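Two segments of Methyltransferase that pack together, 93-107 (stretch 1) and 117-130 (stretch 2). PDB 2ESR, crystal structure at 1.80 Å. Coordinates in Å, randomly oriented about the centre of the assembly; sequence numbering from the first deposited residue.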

# COMPACT_ATOMS: atom_id res chain seq x y z
N ALA A 93 -2.08 12.13 -0.91
CA ALA A 93 -1.38 10.85 -0.94
C ALA A 93 0.11 11.02 -0.69
O ALA A 93 0.68 10.34 0.16
CB ALA A 93 -1.62 10.15 -2.29
N ILE A 94 0.75 11.93 -1.43
CA ILE A 94 2.18 12.15 -1.27
C ILE A 94 2.58 12.44 0.18
O ILE A 94 3.66 12.04 0.61
CB ILE A 94 2.65 13.30 -2.21
CG1 ILE A 94 2.51 12.85 -3.66
CG2 ILE A 94 4.11 13.66 -1.91
CD1 ILE A 94 2.81 13.93 -4.69
N ASP A 95 1.72 13.11 0.93
CA ASP A 95 2.02 13.43 2.32
C ASP A 95 1.90 12.22 3.25
O ASP A 95 2.38 12.25 4.38
CB ASP A 95 1.09 14.54 2.82
CG ASP A 95 1.44 15.89 2.21
OD1 ASP A 95 2.59 16.34 2.39
OD2 ASP A 95 0.56 16.51 1.57
N CYS A 96 1.25 11.16 2.78
CA CYS A 96 1.06 9.97 3.59
C CYS A 96 1.97 8.80 3.22
O CYS A 96 2.10 7.84 3.98
CB CYS A 96 -0.40 9.53 3.51
SG CYS A 96 -1.57 10.79 4.06
N LEU A 97 2.61 8.90 2.05
CA LEU A 97 3.52 7.84 1.59
C LEU A 97 4.82 7.87 2.37
O LEU A 97 5.24 8.92 2.85
CB LEU A 97 3.81 8.04 0.10
CG LEU A 97 2.59 8.05 -0.82
CD1 LEU A 97 3.01 8.39 -2.24
CD2 LEU A 97 1.91 6.69 -0.77
N THR A 98 5.49 6.72 2.48
CA THR A 98 6.74 6.68 3.24
C THR A 98 7.94 5.99 2.61
O THR A 98 9.07 6.40 2.84
CB THR A 98 6.53 6.01 4.60
OG1 THR A 98 6.28 4.62 4.39
CG2 THR A 98 5.37 6.64 5.34
N GLY A 99 7.69 4.95 1.83
CA GLY A 99 8.80 4.22 1.24
C GLY A 99 9.36 4.85 -0.02
O GLY A 99 8.70 5.65 -0.67
N ARG A 100 10.60 4.49 -0.35
CA ARG A 100 11.25 5.00 -1.55
C ARG A 100 10.62 4.24 -2.72
O ARG A 100 10.41 3.03 -2.63
CB ARG A 100 12.75 4.72 -1.51
CG ARG A 100 13.51 5.50 -0.46
CD ARG A 100 13.85 6.90 -0.95
NE ARG A 100 14.63 7.65 0.03
CZ ARG A 100 15.22 8.82 -0.23
NH1 ARG A 100 15.12 9.36 -1.43
NH2 ARG A 100 15.89 9.45 0.73
N PHE A 101 10.31 4.94 -3.80
CA PHE A 101 9.72 4.31 -4.97
C PHE A 101 10.72 4.27 -6.10
O PHE A 101 11.44 5.23 -6.33
CB PHE A 101 8.47 5.07 -5.38
CG PHE A 101 7.33 4.90 -4.42
CD1 PHE A 101 6.54 3.76 -4.47
CD2 PHE A 101 7.09 5.83 -3.42
CE1 PHE A 101 5.53 3.54 -3.54
CE2 PHE A 101 6.07 5.63 -2.48
CZ PHE A 101 5.30 4.48 -2.54
N ASP A 102 10.77 3.13 -6.79
CA ASP A 102 11.72 2.93 -7.87
C ASP A 102 11.18 3.31 -9.24
O ASP A 102 11.95 3.64 -10.16
CB ASP A 102 12.15 1.46 -7.88
CG ASP A 102 12.62 0.99 -6.52
OD1 ASP A 102 11.85 0.31 -5.81
OD2 ASP A 102 13.76 1.32 -6.15
N LEU A 103 9.86 3.27 -9.39
CA LEU A 103 9.23 3.60 -10.66
C LEU A 103 7.94 4.35 -10.37
O LEU A 103 7.08 3.88 -9.62
CB LEU A 103 8.93 2.31 -11.43
CG LEU A 103 8.19 2.38 -12.77
CD1 LEU A 103 8.94 3.29 -13.76
CD2 LEU A 103 8.07 0.96 -13.35
N VAL A 104 7.81 5.54 -10.95
CA VAL A 104 6.63 6.35 -10.73
C VAL A 104 5.98 6.67 -12.07
O VAL A 104 6.65 7.08 -13.01
CB VAL A 104 7.02 7.68 -10.03
CG1 VAL A 104 5.79 8.55 -9.80
CG2 VAL A 104 7.71 7.38 -8.69
N PHE A 105 4.67 6.46 -12.15
CA PHE A 105 3.93 6.77 -13.37
C PHE A 105 3.07 7.99 -13.11
O PHE A 105 2.34 8.04 -12.12
CB PHE A 105 3.05 5.59 -13.78
CG PHE A 105 3.82 4.42 -14.32
CD1 PHE A 105 4.51 4.53 -15.52
CD2 PHE A 105 3.89 3.22 -13.62
CE1 PHE A 105 5.26 3.45 -16.01
CE2 PHE A 105 4.63 2.14 -14.10
CZ PHE A 105 5.33 2.26 -15.30
N LEU A 106 3.16 8.98 -14.00
CA LEU A 106 2.39 10.21 -13.86
C LEU A 106 1.69 10.57 -15.17
O LEU A 106 2.33 10.78 -16.19
CB LEU A 106 3.30 11.39 -13.48
CG LEU A 106 4.17 11.33 -12.24
CD1 LEU A 106 4.91 12.67 -12.10
CD2 LEU A 106 3.33 11.06 -10.99
N ASP A 107 0.36 10.63 -15.11
CA ASP A 107 -0.45 11.01 -16.27
C ASP A 107 -1.63 11.76 -15.66
O ASP A 107 -2.73 11.23 -15.55
CB ASP A 107 -0.95 9.78 -17.04
CG ASP A 107 -1.71 10.16 -18.30
OD1 ASP A 107 -1.98 9.26 -19.14
OD2 ASP A 107 -2.05 11.35 -18.45
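Stretch 2, residues 117-130: ATIEALAAKNLLSE

Packing of stretch 2 (117-130) on stretch 1 (93-107) of the methyltransferase, with 885 Å² buried between them, both sides summed. Stretch 2 enters as a helix, 117-124, continued from earlier in the chain and held by regular i to i+4 bonds such as L122 N to T118 O (2.8 Å). K125 (phi/psi -93/10) is the first residue to leave helical geometry, and N126 follows with positive phi and psi (47/47). The turn is fastened back on the helix by N126 N to A123 O (3.1 Å) and L127 N to L122 O (3.1 Å), after which L128 and S129 extend as a short strand. The helix runs nearly antiparallel to strand 103-106 of stretch 1, with a crossing angle of 153° and a closest approach of the axes of 10.9 Å, a spacing that leaves room for a layer of side chains. Past the turn, L128 lies beside F101, ahead of the corner at D102, in a parallel bridge, CA to CA 5.1 Å, and both side chains point to the same face of the sheet.

Backbone hydrogen bonds fix this register. The two polar groups of F101 reach residues flanking L128, as a parallel bridge requires: F101 N donates to L127 O (2.9 Å, 152°), and S129 N donates to F101 O (2.9 Å, 167°). R100 extends the polar edge, its NH1 donating to L128 O (2.8 Å, 147°) near the guanidinium plane. N126 O lies over one face of the same group, 3.3 Å from R100 CZ, a position out of line with the N-H bonds.

Apolar contacts fill the space beneath the helix and turn. I94 (m, t) points its CA-to-CB bond sideways, but the end of the side chain comes nearer: CD1 lies 3.8 Å from T118 CG2 and 4.0 Å from A121 CB, while CG1 is 4.0 Å from L122 CD2. L127, whose 113 Å² covered is the largest area of any residue here, starts away from stretch 1 yet brings its methyls back to it, CD1 to I94 CG2 at 3.7 Å and CD2 to L97 CB at 4.0 Å. From the strand, V104 and L106 both point toward stretch 2. V104 spans helix and strand, with CG1 4.1 Å from L122 CD1 and CG2 3.9 Å from L128 CD2; L106 meets the helix, with CD1 3.7 Å from I119 CG1 and CD2 3.9 Å from T118 CG2.

Charge and water close two borders. K125, with all four chi angles in m, curls its chain so that NZ forms a salt bridge with D95 OD1 (3.3 Å, weak as a hydrogen bond) and a weak bond to I94 O (3.4 Å). Water 1 accepts from K125 NZ (2.7 Å) and donates to I94 O and L97 O (each 2.6 Å from the water oxygen), so that one water links the lysine ammonium to two backbone carbonyls of stretch 1. Water 2 bridges D102 OD2 (2.5 Å) and S129 OG (2.8 Å).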

# COMPACT_ATOMS: atom_id res chain seq x y z
N ALA A 117 4.69 20.11 -10.42
CA ALA A 117 4.36 20.22 -9.01
C ALA A 117 4.50 18.87 -8.30
O ALA A 117 4.99 18.81 -7.18
CB ALA A 117 2.94 20.75 -8.85
N THR A 118 4.06 17.80 -8.96
CA THR A 118 4.12 16.48 -8.33
C THR A 118 5.55 15.98 -8.15
O THR A 118 5.88 15.44 -7.10
CB THR A 118 3.29 15.46 -9.14
OG1 THR A 118 1.93 15.91 -9.19
CG2 THR A 118 3.33 14.08 -8.47
N ILE A 119 6.39 16.15 -9.16
CA ILE A 119 7.78 15.69 -9.04
C ILE A 119 8.50 16.52 -7.98
O ILE A 119 9.30 15.99 -7.20
CB ILE A 119 8.50 15.78 -10.40
CG1 ILE A 119 7.86 14.78 -11.37
CG2 ILE A 119 9.99 15.49 -10.23
CD1 ILE A 119 8.43 14.78 -12.76
N GLU A 120 8.20 17.81 -7.92
CA GLU A 120 8.81 18.66 -6.89
C GLU A 120 8.39 18.16 -5.51
O GLU A 120 9.20 18.09 -4.59
CB GLU A 120 8.38 20.11 -7.07
CG GLU A 120 9.01 20.81 -8.26
CD GLU A 120 10.45 21.22 -8.01
OE1 GLU A 120 11.09 21.77 -8.94
OE2 GLU A 120 10.95 21.01 -6.88
N ALA A 121 7.11 17.81 -5.37
CA ALA A 121 6.60 17.33 -4.09
C ALA A 121 7.21 15.99 -3.71
O ALA A 121 7.59 15.79 -2.55
CB ALA A 121 5.08 17.22 -4.13
N LEU A 122 7.31 15.08 -4.68
CA LEU A 122 7.89 13.76 -4.42
C LEU A 122 9.35 13.90 -3.99
O LEU A 122 9.81 13.19 -3.08
CB LEU A 122 7.81 12.89 -5.67
CG LEU A 122 6.43 12.37 -6.07
CD1 LEU A 122 6.50 11.79 -7.47
CD2 LEU A 122 5.96 11.31 -5.05
N ALA A 123 10.07 14.80 -4.65
CA ALA A 123 11.48 15.02 -4.34
C ALA A 123 11.66 15.63 -2.95
O ALA A 123 12.55 15.24 -2.20
CB ALA A 123 12.11 15.94 -5.39
N ALA A 124 10.80 16.58 -2.61
CA ALA A 124 10.87 17.25 -1.31
C ALA A 124 10.57 16.30 -0.15
O ALA A 124 11.08 16.48 0.95
CB ALA A 124 9.90 18.43 -1.27
N LYS A 125 9.75 15.29 -0.41
CA LYS A 125 9.38 14.31 0.60
C LYS A 125 10.29 13.08 0.59
O LYS A 125 10.00 12.09 1.25
CB LYS A 125 7.92 13.88 0.39
CG LYS A 125 6.91 15.02 0.53
CD LYS A 125 6.96 15.64 1.93
CE LYS A 125 6.52 14.64 2.99
NZ LYS A 125 5.10 14.23 2.81
N ASN A 126 11.37 13.17 -0.17
CA ASN A 126 12.35 12.09 -0.30
C ASN A 126 11.69 10.74 -0.54
O ASN A 126 12.03 9.74 0.09
CB ASN A 126 13.23 12.02 0.94
CG ASN A 126 13.81 13.36 1.30
OD1 ASN A 126 13.24 14.10 2.11
ND2 ASN A 126 14.94 13.70 0.69
N LEU A 127 10.75 10.72 -1.48
CA LEU A 127 10.01 9.50 -1.81
C LEU A 127 10.54 8.79 -3.05
O LEU A 127 9.98 7.79 -3.47
CB LEU A 127 8.54 9.84 -2.02
CG LEU A 127 7.79 10.33 -0.78
CD1 LEU A 127 6.42 10.87 -1.17
CD2 LEU A 127 7.65 9.19 0.21
N LEU A 128 11.61 9.32 -3.63
CA LEU A 128 12.18 8.74 -4.85
C LEU A 128 13.50 8.01 -4.60
O LEU A 128 14.41 8.56 -3.98
CB LEU A 128 12.41 9.83 -5.89
CG LEU A 128 11.20 10.68 -6.27
CD1 LEU A 128 11.62 11.74 -7.27
CD2 LEU A 128 10.10 9.80 -6.85
N SER A 129 13.61 6.79 -5.11
CA SER A 129 14.86 6.04 -4.93
C SER A 129 15.95 6.73 -5.73
O SER A 129 15.66 7.55 -6.62
CB SER A 129 14.69 4.61 -5.43
OG SER A 129 14.70 4.57 -6.85
N GLU A 130 17.20 6.42 -5.42
CA GLU A 130 18.33 6.99 -6.14
C GLU A 130 18.19 6.72 -7.63
O GLU A 130 18.38 7.61 -8.47
CB GLU A 130 19.63 6.37 -5.63
CG GLU A 130 20.00 6.73 -4.21
CD GLU A 130 20.54 8.14 -4.09
OE1 GLU A 130 19.81 9.10 -4.44
OE2 GLU A 130 21.70 8.30 -3.64
O HOH W 1 5.41 11.54 2.53
O HOH W 2 15.72 2.07 -7.56